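Local coordinates for YkuI protein (Bacillus subtilis, PDB 2BAS), which binds cyclic di-GMP and is probably a cyclic di-GMP phosphodiesterase, pairing an EAL domain with a C-terminal signalling domain, at residues Leu107-Asn112 and His141-Glu146; Tyr256-Ser261 and Asp268-Arg273; Gln298-Val303 and Leu384-Phe389; Ser317-Ile322 and Gln345-Val350. All blocks are in the same frame, centred on the assembly; numbering follows the deposited sequence.

Contact 1 (Leu107-Asn112 and His141-Glu146); sequences LLIFMN and HRFVLE
Val144 lies against one face of the Phe110 ring, its CB 4.0 Å from the ring centroid in a CH-pi contact offset toward the rim. The two side chains run side by side on one face of a parallel strand pair. On the other face, with Ile109 CD1 3.7 Å from Phe143 CE2, the selenomethionine Met111 meets the Phe143 ring obliquely. Its chain bends at chi3 (-55°), bringing CE to 3.4 Å from Phe143 CD2, while SE makes an oblique Met-aromatic contact with the ring. This second face packs on helix 124-135 through Leu130 and Phe126.

Four backbone bonds stitch the strands, among them Val144 N to Ile109 O at 2.7 Å. At one end Arg142 NE meets Leu107 O in the guanidinium plane, at 3.2 Å and nearly straight (171°). At the other, the extended Glu146 side chain puts OE2 beside the Phe110 ring, near its plane, 3.4 Å from Phe110 CD2; OE2 is also salt-bridged to Lys197. Adjacent parallel strands with helices outside and polar groups such as Asn112 and Glu146 at their C-terminal ends are characteristic of the TIM-barrel-like EAL fold; barrels of this kind carry their active sites at those C-terminal ends.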
loop_
_atom_site.group_PDB
_atom_site.type_symbol
_atom_site.label_atom_id
_atom_site.label_comp_id
_atom_site.label_asym_id
_atom_site.label_seq_id
_atom_site.Cartn_x
_atom_site.Cartn_y
_atom_site.Cartn_z
ATOM N N LEU A 107 19.364 25.021 3.694
ATOM C CA LEU A 107 18.159 25.025 2.877
ATOM C C LEU A 107 18.224 23.936 1.810
ATOM O O LEU A 107 19.259 23.723 1.182
ATOM C CB LEU A 107 17.946 26.401 2.226
ATOM C CG LEU A 107 17.435 27.582 3.070
ATOM C CD1 LEU A 107 17.263 28.810 2.211
ATOM C CD2 LEU A 107 16.120 27.281 3.773
ATOM N N LEU A 108 17.120 23.230 1.631
ATOM C CA LEU A 108 17.046 22.211 0.596
ATOM C C LEU A 108 16.780 22.902 -0.732
ATOM O O LEU A 108 16.111 23.936 -0.761
ATOM C CB LEU A 108 15.948 21.186 0.922
ATOM C CG LEU A 108 16.199 20.317 2.167
ATOM C CD1 LEU A 108 14.929 19.595 2.644
ATOM C CD2 LEU A 108 17.327 19.311 1.963
ATOM N N ILE A 109 17.317 22.347 -1.818
ATOM C CA ILE A 109 17.090 22.890 -3.161
ATOM C C ILE A 109 16.307 21.879 -4.012
ATOM O O ILE A 109 16.866 20.871 -4.472
ATOM C CB ILE A 109 18.433 23.290 -3.870
ATOM C CG1 ILE A 109 19.271 24.225 -2.993
ATOM C CG2 ILE A 109 18.161 23.945 -5.213
ATOM C CD1 ILE A 109 20.719 24.399 -3.452
ATOM N N PHE A 110 15.014 22.145 -4.204
ATOM C CA PHE A 110 14.144 21.283 -5.022
ATOM C C PHE A 110 14.116 21.738 -6.487
ATOM O O PHE A 110 13.618 22.825 -6.812
ATOM C CB PHE A 110 12.717 21.267 -4.474
ATOM C CG PHE A 110 12.553 20.527 -3.174
ATOM C CD1 PHE A 110 12.936 21.111 -1.964
ATOM C CD2 PHE A 110 11.971 19.258 -3.151
ATOM C CE1 PHE A 110 12.763 20.429 -0.748
ATOM C CE2 PHE A 110 11.810 18.571 -1.946
ATOM C CZ PHE A 110 12.203 19.163 -0.736
HETATM N N MSE A 111 14.649 20.894 -7.363
HETATM C CA MSE A 111 14.680 21.167 -8.793
HETATM C C MSE A 111 13.972 20.068 -9.576
HETATM O O MSE A 111 14.397 18.911 -9.563
HETATM C CB MSE A 111 16.121 21.257 -9.276
HETATM C CG MSE A 111 16.938 22.393 -8.706
HETATM SE SE MSE A 111 18.850 22.099 -9.054
HETATM C CE MSE A 111 19.050 20.285 -8.222
ATOM N N ASN A 112 12.900 20.442 -10.263
ATOM C CA ASN A 112 12.106 19.515 -11.076
ATOM C C ASN A 112 12.710 19.380 -12.460
ATOM O O ASN A 112 12.613 20.290 -13.282
ATOM C CB ASN A 112 10.669 20.021 -11.192
ATOM C CG ASN A 112 9.730 19.009 -11.820
ATOM O OD1 ASN A 112 10.103 17.865 -12.103
ATOM N ND2 ASN A 112 8.487 19.430 -12.037
ATOM N N HIS A 141 24.405 17.088 -0.814
ATOM C CA HIS A 141 23.295 16.487 -0.080
ATOM C C HIS A 141 22.121 17.446 0.081
ATOM O O HIS A 141 21.081 17.066 0.602
ATOM C CB HIS A 141 23.744 15.913 1.278
ATOM C CG HIS A 141 24.135 16.946 2.297
ATOM N ND1 HIS A 141 25.425 17.080 2.761
ATOM C CD2 HIS A 141 23.402 17.873 2.961
ATOM C CE1 HIS A 141 25.474 18.051 3.658
ATOM N NE2 HIS A 141 24.259 18.551 3.794
ATOM N N ARG A 142 22.293 18.685 -0.365
ATOM C CA ARG A 142 21.239 19.690 -0.266
ATOM C C ARG A 142 20.315 19.713 -1.479
ATOM O O ARG A 142 19.287 20.406 -1.470
ATOM C CB ARG A 142 21.855 21.072 -0.073
ATOM C CG ARG A 142 22.420 21.311 1.322
ATOM C CD ARG A 142 23.244 22.599 1.349
ATOM N NE ARG A 142 22.441 23.774 1.009
ATOM C CZ ARG A 142 22.936 24.971 0.708
ATOM N NH1 ARG A 142 24.250 25.180 0.693
ATOM N NH2 ARG A 142 22.108 25.964 0.415
ATOM N N PHE A 143 20.685 18.967 -2.517
ATOM C CA PHE A 143 19.925 18.948 -3.759
ATOM C C PHE A 143 18.854 17.878 -3.764
ATOM O O PHE A 143 19.120 16.708 -3.476
ATOM C CB PHE A 143 20.839 18.733 -4.965
ATOM C CG PHE A 143 21.754 19.892 -5.250
ATOM C CD1 PHE A 143 23.119 19.804 -4.964
ATOM C CD2 PHE A 143 21.260 21.072 -5.808
ATOM C CE1 PHE A 143 23.974 20.870 -5.237
ATOM C CE2 PHE A 143 22.112 22.141 -6.072
ATOM C CZ PHE A 143 23.468 22.041 -5.791
ATOM N N VAL A 144 17.636 18.286 -4.100
ATOM C CA VAL A 144 16.559 17.329 -4.301
ATOM C C VAL A 144 16.143 17.336 -5.777
ATOM O O VAL A 144 15.529 18.285 -6.271
ATOM C CB VAL A 144 15.374 17.557 -3.340
ATOM C CG1 VAL A 144 14.290 16.535 -3.597
ATOM C CG2 VAL A 144 15.836 17.437 -1.897
ATOM N N LEU A 145 16.520 16.268 -6.469
ATOM C CA LEU A 145 16.194 16.080 -7.863
ATOM C C LEU A 145 14.822 15.405 -8.000
ATOM O O LEU A 145 14.660 14.213 -7.694
ATOM C CB LEU A 145 17.278 15.233 -8.522
ATOM C CG LEU A 145 17.334 15.131 -10.036
ATOM C CD1 LEU A 145 17.950 16.397 -10.609
ATOM C CD2 LEU A 145 18.161 13.927 -10.445
ATOM N N GLU A 146 13.837 16.181 -8.449
ATOM C CA GLU A 146 12.502 15.667 -8.687
ATOM C C GLU A 146 12.412 15.080 -10.090
ATOM O O GLU A 146 12.735 15.746 -11.072
ATOM C CB GLU A 146 11.453 16.757 -8.511
ATOM C CG GLU A 146 11.380 17.395 -7.123
ATOM C CD GLU A 146 10.321 18.508 -7.046
ATOM O OE1 GLU A 146 9.305 18.444 -7.788
ATOM O OE2 GLU A 146 10.505 19.445 -6.235
#

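Contact 2 (Tyr256-Ser261 and Asp268-Arg273); sequences YLVSPS and DVLKQR
Arg273 reaches back from the first turn of helix 271-311 to Tyr256 and makes a cation-pi contact, one of the features that tie the linker helix to the loop leaving the last barrel strand of the EAL domain. NH2 sits over the centre of the ring, with CZ 4.5 Å from its centroid; the guanidinium stands almost upright on the ring, the planes 86° apart. The same NH2 makes a weak, bent hydrogen bond to Tyr256 O (2.7 Å, 122°). With CG anti to the backbone N (chi1 174°), the chain, extended as far as NE, carries the guanidinium to the tyrosine. Beside it, Leu270 slides past Val258, CD2 lying 4.0 Å from Val258 CG2, and the same methyl touches Leu257 CB.

Further out, Glu277, one turn along the helix, accepts a hydrogen bond from Tyr256 OH. Phe46 of strand 38-47 backs the three aliphatic residues. A type I turn from Asp268 to Lys271 leads into the helix, and across it Lys271 NZ meets Asp268 OD1 at 2.8 Å, from above the carboxylate plane.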
loop_
_atom_site.group_PDB
_atom_site.type_symbol
_atom_site.label_atom_id
_atom_site.label_comp_id
_atom_site.label_asym_id
_atom_site.label_seq_id
_atom_site.Cartn_x
_atom_site.Cartn_y
_atom_site.Cartn_z
ATOM N N TYR A 256 -2.019 27.809 -0.274
ATOM C CA TYR A 256 -2.572 27.952 1.073
ATOM C C TYR A 256 -1.497 28.345 2.071
ATOM O O TYR A 256 -1.737 29.178 2.940
ATOM C CB TYR A 256 -3.303 26.681 1.541
ATOM C CG TYR A 256 -4.011 26.865 2.868
ATOM C CD1 TYR A 256 -5.199 27.596 2.949
ATOM C CD2 TYR A 256 -3.485 26.332 4.041
ATOM C CE1 TYR A 256 -5.843 27.785 4.159
ATOM C CE2 TYR A 256 -4.127 26.511 5.262
ATOM C CZ TYR A 256 -5.306 27.241 5.312
ATOM O OH TYR A 256 -5.951 27.427 6.514
ATOM N N LEU A 257 -0.312 27.758 1.930
ATOM C CA LEU A 257 0.805 28.080 2.803
ATOM C C LEU A 257 1.483 29.378 2.373
ATOM O O LEU A 257 1.380 30.383 3.072
ATOM C CB LEU A 257 1.808 26.930 2.868
ATOM C CG LEU A 257 1.257 25.607 3.399
ATOM C CD1 LEU A 257 2.296 24.536 3.273
ATOM C CD2 LEU A 257 0.798 25.729 4.840
ATOM N N VAL A 258 2.157 29.353 1.224
ATOM C CA VAL A 258 2.852 30.525 0.682
ATOM C C VAL A 258 2.972 30.425 -0.840
ATOM O O VAL A 258 3.503 29.452 -1.364
ATOM C CB VAL A 258 4.269 30.715 1.309
ATOM C CG1 VAL A 258 5.060 31.756 0.555
ATOM C CG2 VAL A 258 4.175 31.148 2.761
ATOM N N SER A 259 2.469 31.440 -1.537
ATOM C CA SER A 259 2.579 31.542 -2.999
ATOM C C SER A 259 4.045 31.709 -3.474
ATOM O O SER A 259 4.926 32.021 -2.672
ATOM C CB SER A 259 1.777 32.759 -3.509
ATOM O OG SER A 259 2.356 33.961 -3.020
ATOM N N PRO A 260 4.325 31.464 -4.769
ATOM C CA PRO A 260 5.701 31.673 -5.231
ATOM C C PRO A 260 6.110 33.148 -5.316
ATOM O O PRO A 260 5.345 33.976 -5.811
ATOM C CB PRO A 260 5.707 31.047 -6.638
ATOM C CG PRO A 260 4.460 30.213 -6.711
ATOM C CD PRO A 260 3.472 30.935 -5.845
ATOM N N SER A 261 7.305 33.461 -4.825
ATOM C CA SER A 261 7.868 34.799 -4.973
ATOM C C SER A 261 9.324 34.735 -5.418
ATOM O O SER A 261 9.917 33.659 -5.504
ATOM C CB SER A 261 7.725 35.631 -3.687
ATOM O OG SER A 261 8.634 35.212 -2.683
ATOM N N ASP A 268 11.057 31.438 9.838
ATOM C CA ASP A 268 9.938 31.247 10.754
ATOM C C ASP A 268 8.690 31.973 10.254
ATOM O O ASP A 268 7.752 32.201 11.022
ATOM C CB ASP A 268 10.300 31.785 12.146
ATOM C CG ASP A 268 11.482 31.065 12.771
ATOM O OD1 ASP A 268 11.670 29.751 12.398
ATOM O OD2 ASP A 268 12.215 31.819 13.654
ATOM N N VAL A 269 8.679 32.326 8.969
ATOM C CA VAL A 269 7.604 33.133 8.381
ATOM C C VAL A 269 6.196 32.683 8.774
ATOM O O VAL A 269 5.309 33.516 8.979
ATOM C CB VAL A 269 7.724 33.227 6.828
ATOM C CG1 VAL A 269 7.717 31.831 6.177
ATOM C CG2 VAL A 269 6.619 34.120 6.235
ATOM N N LEU A 270 6.008 31.373 8.911
ATOM C CA LEU A 270 4.679 30.818 9.096
ATOM C C LEU A 270 4.496 30.011 10.391
ATOM O O LEU A 270 3.410 29.478 10.635
ATOM C CB LEU A 270 4.337 29.966 7.869
ATOM C CG LEU A 270 3.001 30.241 7.176
ATOM C CD1 LEU A 270 2.918 31.697 6.688
ATOM C CD2 LEU A 270 2.810 29.279 6.013
ATOM N N LYS A 271 5.537 29.949 11.226
ATOM C CA LYS A 271 5.538 29.122 12.451
ATOM C C LYS A 271 4.267 29.199 13.312
ATOM O O LYS A 271 3.736 28.167 13.738
ATOM C CB LYS A 271 6.776 29.416 13.313
ATOM C CG LYS A 271 7.014 28.396 14.443
ATOM C CD LYS A 271 8.339 28.638 15.165
ATOM C CE LYS A 271 9.552 28.187 14.326
ATOM N NZ LYS A 271 10.849 28.735 14.834
ATOM N N GLN A 272 3.787 30.415 13.565
ATOM C CA GLN A 272 2.635 30.600 14.450
ATOM C C GLN A 272 1.307 30.127 13.877
ATOM O O GLN A 272 0.545 29.458 14.569
ATOM C CB GLN A 272 2.550 32.042 14.961
ATOM C CG GLN A 272 3.750 32.428 15.818
ATOM C CD GLN A 272 4.203 31.285 16.723
ATOM O OE1 GLN A 272 3.435 30.785 17.547
ATOM N NE2 GLN A 272 5.456 30.865 16.561
ATOM N N ARG A 273 1.038 30.467 12.623
ATOM C CA ARG A 273 -0.188 30.048 11.961
ATOM C C ARG A 273 -0.276 28.519 11.908
ATOM O O ARG A 273 -1.319 27.949 12.225
ATOM C CB ARG A 273 -0.270 30.662 10.562
ATOM C CG ARG A 273 -1.439 30.186 9.723
ATOM C CD ARG A 273 -1.312 30.714 8.310
ATOM N NE ARG A 273 -2.097 29.936 7.358
ATOM C CZ ARG A 273 -2.236 30.241 6.071
ATOM N NH1 ARG A 273 -1.653 31.315 5.562
ATOM N NH2 ARG A 273 -2.970 29.468 5.289
#

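Contact 3 (Gln298-Val303 and Leu384-Phe389); sequences QFYKRV and LRKGFF
Phe299 and Phe389 form the tight half of this contact. Phe389 brings CE1 and CZ over one face of Phe299: CE1 lies toward the rim of that face, and CZ comes to 3.7 Å from Phe299 CG. The planes are 57° apart and the centroids 5.2 Å, an oblique aromatic pair. Phe299 swings its CG anti to the backbone N (chi1 -157°), which carries the ring off helix 271-311 toward the sheet; there Phe405 also meets it and Leu419 touches both phenylalanines. A bound beta-mercaptoethanol, probably from the crystallisation liquor, lies about 4 Å from the Phe299 side chain.

One residue along the helix the contact turns to its solvent side. Tyr300 lays its ring beside the turn that follows helix 374-384, its CE1 3.7 Å from Gly387 N, where the glycine lets the backbone come close. Lys386, bent at chi2, chi3 and chi4, crosses the tyrosine at about a right angle and offers its aliphatic CE to Tyr300 OH at 3.6 Å. This side is partly exposed, and Arg385 next to it leads away from the helix. Just before the turn, Leu384 packs on Leu384 of the second subunit.

No hydrogen bond or salt bridge crosses between the segments. The long helix is therefore held here against strand 388-394 and its preceding turn by aromatic and aliphatic packing, without a directional polar lock.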
loop_
_atom_site.group_PDB
_atom_site.type_symbol
_atom_site.label_atom_id
_atom_site.label_comp_id
_atom_site.label_asym_id
_atom_site.label_seq_id
_atom_site.Cartn_x
_atom_site.Cartn_y
_atom_site.Cartn_z
ATOM N N GLN A 298 -17.770 -0.195 24.998
ATOM C CA GLN A 298 -19.176 -0.502 25.223
ATOM C C GLN A 298 -19.643 -1.733 24.444
ATOM O O GLN A 298 -20.487 -2.474 24.916
ATOM C CB GLN A 298 -20.094 0.725 25.039
ATOM C CG GLN A 298 -20.006 1.712 26.224
ATOM C CD GLN A 298 -21.302 2.486 26.496
ATOM O OE1 GLN A 298 -21.710 3.339 25.709
ATOM N NE2 GLN A 298 -21.933 2.207 27.636
ATOM N N PHE A 299 -19.071 -1.973 23.268
ATOM C CA PHE A 299 -19.458 -3.136 22.475
ATOM C C PHE A 299 -19.013 -4.402 23.189
ATOM O O PHE A 299 -19.792 -5.349 23.314
ATOM C CB PHE A 299 -18.853 -3.079 21.072
ATOM C CG PHE A 299 -19.608 -3.882 20.057
ATOM C CD1 PHE A 299 -20.662 -3.318 19.354
ATOM C CD2 PHE A 299 -19.262 -5.201 19.795
ATOM C CE1 PHE A 299 -21.360 -4.054 18.408
ATOM C CE2 PHE A 299 -19.957 -5.952 18.857
ATOM C CZ PHE A 299 -21.008 -5.378 18.160
ATOM N N TYR A 300 -17.772 -4.397 23.676
ATOM C CA TYR A 300 -17.216 -5.538 24.387
ATOM C C TYR A 300 -18.091 -5.947 25.566
ATOM O O TYR A 300 -18.270 -7.138 25.822
ATOM C CB TYR A 300 -15.779 -5.254 24.866
ATOM C CG TYR A 300 -15.224 -6.315 25.796
ATOM C CD1 TYR A 300 -14.879 -7.577 25.315
ATOM C CD2 TYR A 300 -15.050 -6.062 27.156
ATOM C CE1 TYR A 300 -14.372 -8.569 26.171
ATOM C CE2 TYR A 300 -14.544 -7.041 28.012
ATOM C CZ TYR A 300 -14.215 -8.293 27.509
ATOM O OH TYR A 300 -13.717 -9.277 28.333
ATOM N N LYS A 301 -18.624 -4.964 26.285
ATOM C CA LYS A 301 -19.451 -5.249 27.462
ATOM C C LYS A 301 -20.743 -5.948 27.052
ATOM O O LYS A 301 -21.161 -6.913 27.705
ATOM C CB LYS A 301 -19.751 -3.989 28.282
ATOM C CG LYS A 301 -18.520 -3.208 28.695
ATOM C CD LYS A 301 -18.734 -2.439 30.003
ATOM C CE LYS A 301 -17.882 -1.163 30.062
ATOM N NZ LYS A 301 -16.496 -1.334 29.525
ATOM N N ARG A 302 -21.350 -5.474 25.961
ATOM C CA ARG A 302 -22.585 -6.062 25.451
ATOM C C ARG A 302 -22.372 -7.535 25.094
ATOM O O ARG A 302 -23.136 -8.406 25.528
ATOM C CB ARG A 302 -23.133 -5.265 24.259
ATOM C CG ARG A 302 -24.403 -5.823 23.646
ATOM C CD ARG A 302 -25.625 -5.401 24.425
ATOM N NE ARG A 302 -26.818 -6.172 24.069
ATOM C CZ ARG A 302 -27.185 -7.315 24.656
ATOM N NH1 ARG A 302 -26.445 -7.848 25.630
ATOM N NH2 ARG A 302 -28.291 -7.932 24.261
ATOM N N VAL A 303 -21.315 -7.811 24.340
ATOM C CA VAL A 303 -20.990 -9.171 23.921
ATOM C C VAL A 303 -20.615 -10.078 25.102
ATOM O O VAL A 303 -21.033 -11.232 25.147
ATOM C CB VAL A 303 -19.914 -9.164 22.810
ATOM C CG1 VAL A 303 -19.357 -10.573 22.529
ATOM C CG2 VAL A 303 -20.496 -8.523 21.525
ATOM N N LEU A 384 -3.960 -9.824 25.796
ATOM C CA LEU A 384 -4.703 -8.697 26.333
ATOM C C LEU A 384 -5.958 -9.185 27.069
ATOM O O LEU A 384 -6.453 -8.518 27.984
ATOM C CB LEU A 384 -5.069 -7.758 25.182
ATOM C CG LEU A 384 -5.966 -6.527 25.327
ATOM C CD1 LEU A 384 -5.175 -5.333 25.849
ATOM C CD2 LEU A 384 -6.588 -6.207 23.972
ATOM N N ARG A 385 -6.459 -10.352 26.655
ATOM C CA ARG A 385 -7.659 -10.982 27.229
ATOM C C ARG A 385 -8.928 -10.142 27.080
ATOM O O ARG A 385 -9.851 -10.255 27.893
ATOM C CB ARG A 385 -7.425 -11.442 28.680
ATOM C CG ARG A 385 -6.632 -12.745 28.762
ATOM C CD ARG A 385 -6.588 -13.345 30.158
ATOM N NE ARG A 385 -5.512 -12.802 30.988
ATOM C CZ ARG A 385 -5.290 -13.162 32.251
ATOM N NH1 ARG A 385 -6.070 -14.063 32.839
ATOM N NH2 ARG A 385 -4.287 -12.624 32.934
ATOM N N LYS A 386 -8.950 -9.301 26.043
ATOM C CA LYS A 386 -10.102 -8.469 25.698
ATOM C C LYS A 386 -10.394 -8.646 24.217
ATOM O O LYS A 386 -9.544 -9.143 23.463
ATOM C CB LYS A 386 -9.812 -6.983 25.937
ATOM C CG LYS A 386 -9.299 -6.585 27.319
ATOM C CD LYS A 386 -10.421 -6.224 28.309
ATOM C CE LYS A 386 -10.769 -7.378 29.247
ATOM N NZ LYS A 386 -9.652 -7.717 30.188
ATOM N N GLY A 387 -11.591 -8.225 23.803
ATOM C CA GLY A 387 -11.978 -8.211 22.394
ATOM C C GLY A 387 -11.693 -6.842 21.804
ATOM O O GLY A 387 -11.171 -5.977 22.518
ATOM N N PHE A 388 -12.024 -6.636 20.516
ATOM C CA PHE A 388 -11.791 -5.340 19.825
ATOM C C PHE A 388 -12.227 -5.276 18.358
ATOM O O PHE A 388 -12.315 -6.300 17.676
ATOM C CB PHE A 388 -10.326 -4.929 19.910
ATOM C CG PHE A 388 -9.378 -5.980 19.420
ATOM C CD1 PHE A 388 -9.206 -6.198 18.058
ATOM C CD2 PHE A 388 -8.654 -6.753 20.325
ATOM C CE1 PHE A 388 -8.335 -7.175 17.606
ATOM C CE2 PHE A 388 -7.778 -7.725 19.886
ATOM C CZ PHE A 388 -7.613 -7.943 18.529
ATOM N N PHE A 389 -12.472 -4.047 17.890
ATOM C CA PHE A 389 -12.902 -3.775 16.529
ATOM C C PHE A 389 -11.744 -3.806 15.561
ATOM O O PHE A 389 -10.677 -3.253 15.832
ATOM C CB PHE A 389 -13.476 -2.349 16.410
ATOM C CG PHE A 389 -14.880 -2.182 16.910
ATOM C CD1 PHE A 389 -15.765 -3.242 16.951
ATOM C CD2 PHE A 389 -15.339 -0.922 17.261
ATOM C CE1 PHE A 389 -17.071 -3.068 17.401
ATOM C CE2 PHE A 389 -16.654 -0.734 17.704
ATOM C CZ PHE A 389 -17.519 -1.815 17.779
#

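Contact 4 (Ser317-Ile322 and Gln345-Val350); sequences SDDDFI and QLTGNV
One hydrogen bond joins the first turn of helix 318-328 to the loop before strand 349-353: Gly348 N donates to Asp319 OD1 at 2.9 Å and 153°, meeting the syn lone pair. The same oxygen has a second, weak bond with Tyr359 OH, so OD1 has two partners. Asp318, one residue earlier, turns its carboxylate to a salt bridge with Arg311.

Polar bonds inside the loop give it shape. Thr347 OG1 donates to Gly348 O (2.8 Å) in the carbonyl plane while accepting from Met338 N, which fixes its rotation. Gln345 NE2 reaches Thr347 O at 3.1 Å.

The van der Waals contacts centre on Ile322. Its CG1 takes the crowded position between backbone N and carbonyl carbon (chi1 61°), and the chain then extends so that CD1 lies 3.5 Å from Gly348 O and meets the Thr347 side chain tip to tip. Val350 comes in at a slant, with 3.8 Å between its CG1 and Ile322 CG1. Asp318 CB adds a contact to Thr347 CG2, 3.6 Å away.

The contact thus sets helix 318-328 against the six-stranded antiparallel sheet of the C-terminal domain, an arrangement reminiscent of PAS domains, where strand 349-353 runs between 335-340 and 356-360 and Val350 also packs on Ala326 of the helix.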
loop_
_atom_site.group_PDB
_atom_site.type_symbol
_atom_site.label_atom_id
_atom_site.label_comp_id
_atom_site.label_asym_id
_atom_site.label_seq_id
_atom_site.Cartn_x
_atom_site.Cartn_y
_atom_site.Cartn_z
ATOM N N SER A 317 -24.232 -27.317 21.969
ATOM C CA SER A 317 -23.047 -27.188 21.100
ATOM C C SER A 317 -22.768 -25.790 20.534
ATOM O O SER A 317 -23.603 -24.891 20.632
ATOM C CB SER A 317 -23.151 -28.181 19.941
ATOM O OG SER A 317 -24.018 -27.687 18.934
ATOM N N ASP A 318 -21.594 -25.641 19.917
ATOM C CA ASP A 318 -21.118 -24.371 19.366
ATOM C C ASP A 318 -22.027 -23.792 18.281
ATOM O O ASP A 318 -22.320 -22.589 18.300
ATOM C CB ASP A 318 -19.704 -24.516 18.788
ATOM C CG ASP A 318 -18.660 -24.870 19.831
ATOM O OD1 ASP A 318 -18.878 -24.644 21.043
ATOM O OD2 ASP A 318 -17.591 -25.373 19.419
ATOM N N ASP A 319 -22.452 -24.632 17.333
ATOM C CA ASP A 319 -23.315 -24.192 16.222
ATOM C C ASP A 319 -24.667 -23.682 16.718
ATOM O O ASP A 319 -25.216 -22.719 16.181
ATOM C CB ASP A 319 -23.504 -25.301 15.179
ATOM C CG ASP A 319 -22.271 -25.509 14.311
ATOM O OD1 ASP A 319 -21.987 -24.648 13.456
ATOM O OD2 ASP A 319 -21.591 -26.545 14.465
ATOM N N ASP A 320 -25.187 -24.314 17.761
ATOM C CA ASP A 320 -26.422 -23.866 18.366
ATOM C C ASP A 320 -26.211 -22.575 19.155
ATOM O O ASP A 320 -27.098 -21.718 19.190
ATOM C CB ASP A 320 -27.030 -24.972 19.227
ATOM C CG ASP A 320 -27.622 -26.119 18.385
ATOM O OD1 ASP A 320 -27.984 -25.878 17.206
ATOM O OD2 ASP A 320 -27.736 -27.259 18.904
ATOM N N PHE A 321 -25.030 -22.425 19.759
ATOM C CA PHE A 321 -24.708 -21.214 20.524
ATOM C C PHE A 321 -24.698 -19.928 19.681
ATOM O O PHE A 321 -25.231 -18.901 20.115
ATOM C CB PHE A 321 -23.390 -21.379 21.310
ATOM C CG PHE A 321 -22.741 -20.074 21.709
ATOM C CD1 PHE A 321 -23.291 -19.274 22.712
ATOM C CD2 PHE A 321 -21.573 -19.646 21.078
ATOM C CE1 PHE A 321 -22.689 -18.054 23.071
ATOM C CE2 PHE A 321 -20.954 -18.425 21.433
ATOM C CZ PHE A 321 -21.511 -17.635 22.427
ATOM N N ILE A 322 -24.098 -19.984 18.492
ATOM C CA ILE A 322 -23.998 -18.792 17.644
ATOM C C ILE A 322 -25.344 -18.389 17.033
ATOM O O ILE A 322 -25.589 -17.203 16.786
ATOM C CB ILE A 322 -22.878 -18.883 16.561
ATOM C CG1 ILE A 322 -23.115 -20.043 15.579
ATOM C CG2 ILE A 322 -21.495 -18.974 17.220
ATOM C CD1 ILE A 322 -22.127 -20.072 14.407
ATOM N N GLN A 345 -12.017 -22.820 11.344
ATOM C CA GLN A 345 -13.370 -22.489 11.739
ATOM C C GLN A 345 -14.024 -23.686 12.442
ATOM O O GLN A 345 -14.107 -24.768 11.868
ATOM C CB GLN A 345 -14.167 -22.047 10.517
ATOM C CG GLN A 345 -15.403 -21.277 10.869
ATOM C CD GLN A 345 -15.947 -20.440 9.731
ATOM O OE1 GLN A 345 -15.201 -19.822 8.982
ATOM N NE2 GLN A 345 -17.259 -20.386 9.623
ATOM N N LEU A 346 -14.457 -23.487 13.691
ATOM C CA LEU A 346 -15.062 -24.550 14.520
ATOM C C LEU A 346 -16.569 -24.746 14.290
ATOM O O LEU A 346 -17.148 -25.723 14.760
ATOM C CB LEU A 346 -14.829 -24.259 16.012
ATOM C CG LEU A 346 -13.413 -24.237 16.609
ATOM C CD1 LEU A 346 -13.368 -23.551 17.993
ATOM C CD2 LEU A 346 -12.800 -25.638 16.675
ATOM N N THR A 347 -17.192 -23.807 13.586
ATOM C CA THR A 347 -18.636 -23.791 13.357
ATOM C C THR A 347 -18.939 -23.459 11.903
ATOM O O THR A 347 -18.083 -22.950 11.191
ATOM C CB THR A 347 -19.299 -22.633 14.139
ATOM O OG1 THR A 347 -18.699 -21.390 13.738
ATOM C CG2 THR A 347 -19.168 -22.804 15.637
ATOM N N GLY A 348 -20.169 -23.706 11.465
ATOM C CA GLY A 348 -20.626 -23.124 10.211
ATOM C C GLY A 348 -20.782 -21.630 10.460
ATOM O O GLY A 348 -20.392 -21.134 11.526
ATOM N N ASN A 349 -21.340 -20.907 9.489
ATOM C CA ASN A 349 -21.641 -19.494 9.673
ATOM C C ASN A 349 -23.113 -19.328 9.973
ATOM O O ASN A 349 -23.931 -20.146 9.529
ATOM C CB ASN A 349 -21.365 -18.694 8.392
ATOM C CG ASN A 349 -19.911 -18.329 8.214
ATOM O OD1 ASN A 349 -19.079 -18.569 9.081
ATOM N ND2 ASN A 349 -19.598 -17.745 7.073
ATOM N N VAL A 350 -23.453 -18.284 10.731
ATOM C CA VAL A 350 -24.833 -17.798 10.749
ATOM C C VAL A 350 -24.761 -16.460 10.036
ATOM O O VAL A 350 -23.810 -15.697 10.245
ATOM C CB VAL A 350 -25.517 -17.751 12.157
ATOM C CG1 VAL A 350 -25.525 -19.139 12.774
ATOM C CG2 VAL A 350 -24.858 -16.762 13.104
#

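Overall arrangement
The four contacts follow the chain from the EAL barrel into the C-terminal domain. Contacts 1 and 2 belong to the EAL part, centres about 19 Å apart: one joins two neighbouring parallel strands of the barrel, the other fastens the barrel to the start of helix 271-311. That helix then runs out to contact 3, whose centre is about 46 Å from that of contact 2. Contacts 3 and 4, centres about 20 Å apart, reach the same antiparallel sheet, at strands 388-394 and 349-353; in sequence, contact 4 falls between the two segments of contact 3. One long helix therefore bridges the domains, a plausible route for relaying signals between them.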